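Local coordinates for protein cellobiose 2-epimerase (Caldibacillus thermoamylovorans, PDB 5ZHB) that catalyses the reversible 2-epimerisation of cellobiose, turning the glucose unit at its reducing end into mannose, at residues T3-N6 and E7-N10; L66-E69 and A70-Q73; K324-K327 and F328-A331. All blocks are in the same frame, centred on the assembly; numbering follows the deposited sequence.

Contact 1 (T3-N6 and E7-N10)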
ATOM      1  N   THR A   3     -10.674  18.832  14.812  1.00 52.71           N
ATOM      2  CA  THR A   3      -9.752  19.847  14.331  1.00 54.48           C
ATOM      3  C   THR A   3      -8.713  19.225  13.397  1.00 53.53           C
ATOM      4  O   THR A   3      -8.517  19.715  12.285  1.00 47.74           O
ATOM      5  CB  THR A   3      -9.092  20.548  15.519  1.00 58.39           C
ATOM      6  OG1 THR A   3      -8.159  21.467  14.966  1.00 54.49           O
ATOM      7  CG2 THR A   3      -8.320  19.618  16.443  1.00 64.97           C
ATOM      8  N   PHE A   4      -8.070  18.140  13.855  1.00 48.47           N
ATOM      9  CA  PHE A   4      -7.011  17.488  13.097  1.00 50.41           C
ATOM     10  C   PHE A   4      -7.634  16.897  11.828  1.00 40.86           C
ATOM     11  O   PHE A   4      -7.077  17.047  10.741  1.00 38.38           O
ATOM     12  CB  PHE A   4      -6.216  16.497  13.972  1.00 51.33           C
ATOM     13  CG  PHE A   4      -5.181  17.162  14.875  1.00 61.69           C
ATOM     14  CD1 PHE A   4      -3.942  17.565  14.373  1.00 64.63           C
ATOM     15  CD2 PHE A   4      -5.448  17.414  16.224  1.00 67.08           C
ATOM     16  CE1 PHE A   4      -3.000  18.198  15.189  1.00 64.55           C
ATOM     17  CE2 PHE A   4      -4.503  18.042  17.038  1.00 63.45           C
ATOM     18  CZ  PHE A   4      -3.285  18.442  16.519  1.00 58.84           C
ATOM     19  N   VAL A   5      -8.811  16.268  11.945  1.00 40.14           N
ATOM     20  CA  VAL A   5      -9.416  15.573  10.817  1.00 39.90           C
ATOM     21  C   VAL A   5      -9.873  16.558   9.742  1.00 43.45           C
ATOM     22  O   VAL A   5      -9.772  16.254   8.547  1.00 35.55           O
ATOM     23  CB  VAL A   5     -10.538  14.614  11.248  1.00 41.81           C
ATOM     24  CG1 VAL A   5     -11.292  14.031  10.059  1.00 43.83           C
ATOM     25  CG2 VAL A   5      -9.967  13.483  12.088  1.00 45.94           C
ATOM     26  N   ASN A   6     -10.331  17.752  10.144  1.00 39.21           N
ATOM     27  CA  ASN A   6     -10.640  18.778   9.161  1.00 34.56           C
ATOM     28  C   ASN A   6      -9.381  19.176   8.406  1.00 27.94           C
ATOM     29  O   ASN A   6      -9.436  19.483   7.230  1.00 28.12           O
ATOM     30  CB  ASN A   6     -11.304  20.010   9.770  1.00 40.05           C
ATOM     31  CG  ASN A   6     -12.769  19.769  10.049  1.00 50.92           C
ATOM     32  OD1 ASN A   6     -13.528  19.397   9.144  1.00 56.64           O
ATOM     33  ND2 ASN A   6     -13.195  19.964  11.287  1.00 59.93           N
ATOM     34  N   GLU A   7      -8.233  19.192   9.066  1.00 27.84           N
ATOM     35  CA  GLU A   7      -6.988  19.514   8.388  1.00 27.42           C
ATOM     36  C   GLU A   7      -6.612  18.428   7.374  1.00 28.65           C
ATOM     37  O   GLU A   7      -6.065  18.741   6.312  1.00 30.44           O
ATOM     38  CB  GLU A   7      -5.858  19.734   9.382  1.00 29.48           C
ATOM     39  CG  GLU A   7      -5.970  21.088  10.074  1.00 34.04           C
ATOM     40  CD  GLU A   7      -4.713  21.486  10.812  1.00 39.20           C
ATOM     41  OE1 GLU A   7      -3.692  20.769  10.733  1.00 34.61           O
ATOM     42  OE2 GLU A   7      -4.773  22.541  11.482  1.00 42.73           O
ATOM     43  N   PHE A   8      -6.932  17.170   7.683  1.00 27.39           N
ATOM     44  CA  PHE A   8      -6.605  16.072   6.768  1.00 26.10           C
ATOM     45  C   PHE A   8      -7.532  16.092   5.555  1.00 25.59           C
ATOM     46  O   PHE A   8      -7.107  15.899   4.409  1.00 25.17           O
ATOM     47  CB  PHE A   8      -6.768  14.710   7.439  1.00 25.30           C
ATOM     48  CG  PHE A   8      -5.970  14.488   8.714  1.00 25.03           C
ATOM     49  CD1 PHE A   8      -4.865  15.270   9.032  1.00 24.91           C
ATOM     50  CD2 PHE A   8      -6.334  13.475   9.597  1.00 25.74           C
ATOM     51  CE1 PHE A   8      -4.146  15.028  10.197  1.00 28.82           C
ATOM     52  CE2 PHE A   8      -5.610  13.238  10.760  1.00 25.71           C
ATOM     53  CZ  PHE A   8      -4.519  14.014  11.058  1.00 28.44           C
ATOM     54  N   ARG A   9      -8.817  16.299   5.814  1.00 26.26           N
ATOM     55  CA  ARG A   9      -9.801  16.397   4.751  1.00 29.84           C
ATOM     56  C   ARG A   9      -9.516  17.577   3.823  1.00 30.42           C
ATOM     57  O   ARG A   9      -9.685  17.443   2.621  1.00 29.17           O
ATOM     58  CB  ARG A   9     -11.192  16.590   5.361  1.00 33.00           C
ATOM     59  CG  ARG A   9     -12.324  16.408   4.369  1.00 37.14           C
ATOM     60  CD  ARG A   9     -13.641  16.760   5.070  1.00 44.57           C
ATOM     61  NE  ARG A   9     -14.757  16.662   4.130  1.00 49.07           N
ATOM     62  CZ  ARG A   9     -15.905  16.020   4.345  1.00 57.96           C
ATOM     63  NH1 ARG A   9     -16.118  15.364   5.477  1.00 59.09           N
ATOM     64  NH2 ARG A   9     -16.841  16.032   3.409  1.00 58.85           N
ATOM     65  N   ASN A  10      -9.154  18.741   4.385  1.00 29.28           N
ATOM     66  CA  ASN A  10      -8.741  19.889   3.598  1.00 29.69           C
ATOM     67  C   ASN A  10      -7.544  19.515   2.716  1.00 29.21           C
ATOM     68  O   ASN A  10      -7.520  19.853   1.535  1.00 25.07           O
ATOM     69  CB  ASN A  10      -8.462  21.068   4.515  1.00 31.93           C
ATOM     70  CG  ASN A  10      -7.874  22.253   3.796  1.00 37.29           C
ATOM     71  OD1 ASN A  10      -6.699  22.598   3.997  1.00 42.32           O
ATOM     72  ND2 ASN A  10      -8.660  22.867   2.935  1.00 39.89           N
TER
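Phe8 lays one face of its ring against the backbone of Phe4 and Val5, one turn back on helix 2-21. Followed outward, its CB rests against Val5 O at 3.6 Å. With CG beside the backbone N (chi1 -56°), the ring swings back toward Phe4, and CG comes to 3.4 Å from Phe4 O. That oxygen sits 3.3 Å above the ring plane, displaced toward the rim, with CD1 and CE1 also beneath it. On the far rim CD2 has the methyl Val5 CG2 at 4.4 Å, and CZ, the tip, ends 4.2 Å from Phe4 CB.

Phe4 O does two things here: besides lying over the ring, it accepts Phe8 N at 3.1 Å, the donor lying in the carbonyl plane. One residue on, Arg9 N reaches Val5 O at 2.9 Å in a nearly straight bond (N-H...O 170°). Beyond the segments, the Phe8 ring meets Trp336 and Phe384 edge-to-face, while Glu7 OE1 takes a salt bridge from Lys340 and a hydrogen bond from Trp336 NE1.

The chemistry is therefore divided: Phe4 O, though it faces the ring, is satisfied by Phe8 N, so the aromatic face covers a polar atom that already has a partner, while the rest of the ring packs on apolar and aromatic groups; the charged ends of Glu7 and Arg9 are paired with Lys340 and Glu13.

Contact 2 (L66-E69 and A70-Q73)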
ATOM      1  N   LEU A  66     -16.505  10.377   0.501  1.00 29.99           N
ATOM      2  CA  LEU A  66     -16.817  11.790   0.371  1.00 34.89           C
ATOM      3  C   LEU A  66     -17.910  12.071  -0.658  1.00 39.65           C
ATOM      4  O   LEU A  66     -18.432  13.175  -0.648  1.00 37.58           O
ATOM      5  CB  LEU A  66     -15.564  12.569   0.014  1.00 36.01           C
ATOM      6  CG  LEU A  66     -14.443  12.503   1.050  1.00 35.18           C
ATOM      7  CD1 LEU A  66     -13.181  13.105   0.464  1.00 35.44           C
ATOM      8  CD2 LEU A  66     -14.842  13.184   2.354  1.00 36.68           C
ATOM      9  N   LYS A  67     -18.133  11.146  -1.609  1.00 38.72           N
ATOM     10  CA  LYS A  67     -19.343  11.087  -2.419  1.00 44.35           C
ATOM     11  C   LYS A  67     -19.391  12.164  -3.504  1.00 45.98           C
ATOM     12  O   LYS A  67     -20.423  12.311  -4.143  1.00 47.02           O
ATOM     13  CB  LYS A  67     -20.613  11.137  -1.560  1.00 45.64           C
ATOM     14  CG  LYS A  67     -20.746   9.993  -0.563  1.00 49.85           C
ATOM     15  CD  LYS A  67     -21.903  10.184   0.406  1.00 54.45           C
ATOM     16  CE  LYS A  67     -21.624   9.723   1.802  1.00 56.72           C
ATOM     17  NZ  LYS A  67     -21.902   8.295   1.961  1.00 61.47           N
ATOM     18  N   LYS A  68     -18.289  12.879  -3.757  1.00 41.80           N
ATOM     19  CA  LYS A  68     -18.253  13.848  -4.838  1.00 40.98           C
ATOM     20  C   LYS A  68     -18.139  13.114  -6.167  1.00 42.53           C
ATOM     21  O   LYS A  68     -17.279  12.251  -6.306  1.00 37.58           O
ATOM     22  CB  LYS A  68     -17.051  14.782  -4.704  1.00 45.93           C
ATOM     23  CG  LYS A  68     -17.114  15.856  -3.635  1.00 53.83           C
ATOM     24  CD  LYS A  68     -16.106  16.977  -3.903  1.00 61.80           C
ATOM     25  CE  LYS A  68     -16.389  18.258  -3.177  1.00 63.82           C
ATOM     26  NZ  LYS A  68     -16.468  18.004  -1.737  1.00 66.16           N
ATOM     27  N   GLU A  69     -18.956  13.499  -7.158  1.00 42.22           N
ATOM     28  CA  GLU A  69     -19.078  12.741  -8.395  1.00 41.23           C
ATOM     29  C   GLU A  69     -17.802  12.854  -9.237  1.00 36.41           C
ATOM     30  O   GLU A  69     -17.495  11.952 -10.006  1.00 35.41           O
ATOM     31  CB  GLU A  69     -20.310  13.197  -9.185  1.00 48.42           C
ATOM     32  CG  GLU A  69     -20.948  12.102 -10.042  1.00 52.90           C
ATOM     33  CD  GLU A  69     -21.736  10.991  -9.337  1.00 59.83           C
ATOM     34  OE1 GLU A  69     -21.864  10.945  -8.083  1.00 55.29           O
ATOM     35  OE2 GLU A  69     -22.274  10.138 -10.088  1.00 67.85           O
ATOM     36  N   ALA A  70     -17.048  13.945  -9.106  1.00 34.86           N
ATOM     37  CA  ALA A  70     -15.775  14.056  -9.806  1.00 36.24           C
ATOM     38  C   ALA A  70     -14.863  12.867  -9.471  1.00 35.01           C
ATOM     39  O   ALA A  70     -14.151  12.377 -10.344  1.00 37.68           O
ATOM     40  CB  ALA A  70     -15.097  15.357  -9.482  1.00 35.73           C
ATOM     41  N   TYR A  71     -14.923  12.379  -8.224  1.00 32.28           N
ATOM     42  CA  TYR A  71     -14.044  11.308  -7.774  1.00 33.89           C
ATOM     43  C   TYR A  71     -14.408   9.996  -8.470  1.00 31.71           C
ATOM     44  O   TYR A  71     -13.520   9.235  -8.852  1.00 28.48           O
ATOM     45  CB  TYR A  71     -14.067  11.174  -6.243  1.00 29.41           C
ATOM     46  CG  TYR A  71     -13.634  12.410  -5.467  1.00 28.20           C
ATOM     47  CD1 TYR A  71     -12.807  13.385  -6.023  1.00 30.28           C
ATOM     48  CD2 TYR A  71     -14.056  12.591  -4.156  1.00 28.71           C
ATOM     49  CE1 TYR A  71     -12.419  14.505  -5.305  1.00 28.47           C
ATOM     50  CE2 TYR A  71     -13.697  13.713  -3.434  1.00 27.71           C
ATOM     51  CZ  TYR A  71     -12.883  14.669  -4.008  1.00 28.82           C
ATOM     52  OH  TYR A  71     -12.523  15.739  -3.256  1.00 30.79           O
ATOM     53  N   LEU A  72     -15.711   9.746  -8.633  1.00 30.41           N
ATOM     54  CA  LEU A  72     -16.210   8.615  -9.400  1.00 32.89           C
ATOM     55  C   LEU A  72     -15.750   8.681 -10.857  1.00 32.54           C
ATOM     56  O   LEU A  72     -15.442   7.639 -11.441  1.00 31.00           O
ATOM     57  CB  LEU A  72     -17.735   8.499  -9.350  1.00 35.75           C
ATOM     58  CG  LEU A  72     -18.332   7.330 -10.145  1.00 38.91           C
ATOM     59  CD1 LEU A  72     -17.787   6.001  -9.652  1.00 40.86           C
ATOM     60  CD2 LEU A  72     -19.864   7.319 -10.096  1.00 41.50           C
ATOM     61  N   GLN A  73     -15.771   9.883 -11.453  1.00 36.07           N
ATOM     62  CA  GLN A  73     -15.333  10.064 -12.830  1.00 34.72           C
ATOM     63  C   GLN A  73     -13.845   9.734 -12.954  1.00 32.85           C
ATOM     64  O   GLN A  73     -13.416   9.135 -13.930  1.00 28.80           O
ATOM     65  CB  GLN A  73     -15.659  11.469 -13.333  1.00 40.12           C
ATOM     66  CG  GLN A  73     -17.156  11.715 -13.528  1.00 47.51           C
ATOM     67  CD  GLN A  73     -17.500  13.117 -13.985  1.00 56.14           C
ATOM     68  OE1 GLN A  73     -18.658  13.547 -13.910  1.00 69.70           O
ATOM     69  NE2 GLN A  73     -16.499  13.857 -14.444  1.00 56.37           N
TER
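Lys68 O receives Tyr71 N at 3.0 Å. The donor stands 47° out of the carbonyl plane, so the bond is not directed at a lone pair; it nevertheless ties the turn to the first residues of helix 69-86. The next link is more regular: Gln73 N meets Glu69 O at 3.1 Å, in the carbonyl plane.

The side-chain contact is built round the Tyr71 ring. Lys68 CB lies over one face, 4.0 Å from the ring centroid and 24° off the normal, a CH-pi contact offset toward the CD2-CE2 side of the rim. The Lys68 chain then runs alongside the ring in the same direction, so that CD comes to 3.8 Å from Tyr71 OH. Leu66 approaches CE2 obliquely with CD1, at 4.0 Å. Lying side by side, the lysine and the tyrosine bring both polar ends to one acceptor, Glu13 OE2 on helix 2-21, the ammonium by a salt bridge and the hydroxyl by a hydrogen bond. Were Tyr71 an alanine, Lys68 CB would probably lose the face it rests on, and Glu13 OE2 the hydroxyl bonded to it.

Glu69 has CG anti to the backbone N (chi1 -150°) and bends at the next bond, which sets OE2 3.7 Å from the methyl Leu72 CD2, while OE1 bonds Tyr63 OH.

Lys67, with positive phi, ends helix 49-66, and the chain turns almost at once into helix 69-86: a tight antiparallel helical hairpin of the kind found in (alpha/alpha)6 barrels, the fold of this family.

Contact 3 (K324-K327 and F328-A331)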
ATOM      1  N   LYS A 324      -6.612   3.409  24.310  1.00 28.25           N
ATOM      2  CA  LYS A 324      -6.895   4.712  24.909  1.00 29.14           C
ATOM      3  C   LYS A 324      -5.646   5.328  25.530  1.00 28.05           C
ATOM      4  O   LYS A 324      -5.718   6.137  26.459  1.00 32.15           O
ATOM      5  CB  LYS A 324      -7.966   4.595  25.993  1.00 32.56           C
ATOM      6  CG  LYS A 324      -9.334   4.167  25.493  1.00 35.37           C
ATOM      7  CD  LYS A 324      -9.886   5.016  24.357  1.00 41.99           C
ATOM      8  CE  LYS A 324     -11.153   4.472  23.798  1.00 53.27           C
ATOM      9  NZ  LYS A 324     -12.129   4.161  24.850  1.00 59.61           N
ATOM     10  N   ASP A 325      -4.491   4.965  24.987  1.00 24.83           N
ATOM     11  CA  ASP A 325      -3.229   5.461  25.484  1.00 26.71           C
ATOM     12  C   ASP A 325      -2.862   6.719  24.709  1.00 32.94           C
ATOM     13  O   ASP A 325      -2.521   6.640  23.528  1.00 28.88           O
ATOM     14  CB  ASP A 325      -2.191   4.363  25.467  1.00 24.90           C
ATOM     15  CG  ASP A 325      -0.836   4.691  26.064  1.00 27.70           C
ATOM     16  OD1 ASP A 325      -0.556   5.886  26.287  1.00 31.78           O
ATOM     17  OD2 ASP A 325      -0.077   3.736  26.284  1.00 31.89           O
ATOM     18  N   GLU A 326      -2.935   7.856  25.419  1.00 30.94           N
ATOM     19  CA  GLU A 326      -2.681   9.177  24.866  1.00 36.95           C
ATOM     20  C   GLU A 326      -1.337   9.269  24.130  1.00 29.32           C
ATOM     21  O   GLU A 326      -1.223  10.110  23.260  1.00 28.88           O
ATOM     22  CB  GLU A 326      -2.700  10.218  25.995  1.00 39.24           C
ATOM     23  CG  GLU A 326      -4.065  10.376  26.651  1.00 46.09           C
ATOM     24  CD  GLU A 326      -5.091  11.152  25.848  1.00 53.15           C
ATOM     25  OE1 GLU A 326      -6.191  10.610  25.580  1.00 60.02           O
ATOM     26  OE2 GLU A 326      -4.790  12.320  25.515  1.00 52.81           O
ATOM     27  N   LYS A 327      -0.319   8.486  24.533  1.00 29.97           N
ATOM     28  CA  LYS A 327       0.967   8.363  23.856  1.00 30.36           C
ATOM     29  C   LYS A 327       0.797   8.277  22.325  1.00 29.92           C
ATOM     30  O   LYS A 327       1.553   8.878  21.553  1.00 27.98           O
ATOM     31  CB  LYS A 327       1.619   7.079  24.359  1.00 35.27           C
ATOM     32  CG  LYS A 327       3.115   6.961  24.154  1.00 42.05           C
ATOM     33  CD  LYS A 327       3.681   5.571  24.444  1.00 48.73           C
ATOM     34  CE  LYS A 327       3.685   5.161  25.884  1.00 51.79           C
ATOM     35  NZ  LYS A 327       4.814   5.790  26.571  1.00 55.91           N
ATOM     36  N   PHE A 328      -0.235   7.548  21.889  1.00 27.84           N
ATOM     37  CA  PHE A 328      -0.462   7.315  20.467  1.00 27.76           C
ATOM     38  C   PHE A 328      -1.046   8.568  19.816  1.00 27.98           C
ATOM     39  O   PHE A 328      -0.703   8.876  18.679  1.00 27.09           O
ATOM     40  CB  PHE A 328      -1.381   6.104  20.297  1.00 27.02           C
ATOM     41  CG  PHE A 328      -0.716   4.769  20.582  1.00 26.41           C
ATOM     42  CD1 PHE A 328       0.470   4.398  19.950  1.00 24.59           C
ATOM     43  CD2 PHE A 328      -1.243   3.901  21.537  1.00 26.66           C
ATOM     44  CE1 PHE A 328       1.080   3.187  20.221  1.00 24.58           C
ATOM     45  CE2 PHE A 328      -0.611   2.699  21.835  1.00 25.34           C
ATOM     46  CZ  PHE A 328       0.561   2.341  21.168  1.00 26.21           C
ATOM     47  N   LEU A 329      -1.961   9.252  20.525  1.00 26.70           N
ATOM     48  CA  LEU A 329      -2.552  10.492  20.058  1.00 31.36           C
ATOM     49  C   LEU A 329      -1.461  11.533  19.920  1.00 30.11           C
ATOM     50  O   LEU A 329      -1.348  12.199  18.895  1.00 29.28           O
ATOM     51  CB  LEU A 329      -3.647  11.038  20.965  1.00 35.62           C
ATOM     52  CG  LEU A 329      -5.054  11.116  20.374  1.00 42.93           C
ATOM     53  CD1 LEU A 329      -5.923  11.929  21.338  1.00 43.69           C
ATOM     54  CD2 LEU A 329      -5.059  11.744  18.991  1.00 48.17           C
ATOM     55  N   LYS A 330      -0.663  11.682  20.971  1.00 30.31           N
ATOM     56  CA  LYS A 330       0.457  12.597  20.886  1.00 34.38           C
ATOM     57  C   LYS A 330       1.327  12.256  19.675  1.00 29.25           C
ATOM     58  O   LYS A 330       1.875  13.155  19.041  1.00 29.51           O
ATOM     59  CB  LYS A 330       1.374  12.584  22.111  1.00 40.64           C
ATOM     60  CG  LYS A 330       2.232  13.830  22.277  1.00 50.53           C
ATOM     61  CD  LYS A 330       1.417  15.081  22.617  1.00 61.94           C
ATOM     62  CE  LYS A 330       1.042  15.968  21.454  1.00 67.14           C
ATOM     63  NZ  LYS A 330       1.936  17.127  21.324  1.00 70.25           N
ATOM     64  N   ALA A 331       1.521  10.970  19.385  1.00 28.06           N
ATOM     65  CA  ALA A 331       2.457  10.602  18.326  1.00 25.98           C
ATOM     66  C   ALA A 331       1.901  11.078  16.979  1.00 24.32           C
ATOM     67  O   ALA A 331       2.676  11.561  16.143  1.00 25.18           O
ATOM     68  CB  ALA A 331       2.746   9.105  18.316  1.00 27.02           C
TER
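Asp325 and Phe328 form the compact side of this helix start. Asp325 is the N-cap: with CG anti to its own N (chi1 -175°), the carboxylate reaches forward over the first turn, where OD1 accepts Lys327 N at 3.1 Å, from 38° above the carboxylate plane. Its carbonyl is used as well, Asp325 O taking Phe328 N at 3.0 Å (N-H...O 163°). The ring packs against the same residue, Phe328 CD2 lying 3.6 Å from Asp325 O and 4.1 Å from Asp325 CB. The other carboxylate oxygen, OD2, bonds Tyr278 OH, which probably helps hold the carboxylate in the capping position.

The outer side is looser. There Glu326, Lys327 and Lys330 are solvent-exposed, although Glu326 OE1 is held by Tyr320 OH, and what binds the segments is backbone, chiefly Lys330 N to Glu326 O at 2.8 Å, nearly collinear with the carbonyl. The Lys330 ammonium makes a long, weak ion pair with Glu333.

Phe328 is buried where helix 326-343 meets two others, touching Tyr320 and Thr323 of helix 306-323 and Ala277, Tyr278 and Glu281 of helix 267-283; Ala331 adds a contact with Phe316 of helix 306-323.

In the fold
Along the chain the contacts follow one another as 1, 2, 3, each at one end of a different helix: 2-21, 69-86 and 326-343. These belong to the outer layer of an (alpha/alpha)6 barrel, the fold of this epimerase family. Contacts 1 and 2 have centres about 19 Å apart and touch, Arg9 CZ packing 3.6 Å from Leu66 CD2. Contacts 1 and 3 are about 18 Å apart by centres, with nearest atoms about 6 Å apart; the centres of contacts 2 and 3 are about 33 Å apart. Contact 1 thus lies between the others, and helix 2-21 bridges early and late parts of the chain, touching Leu66 and, through Glu7, pairing with Lys340 of helix 326-343.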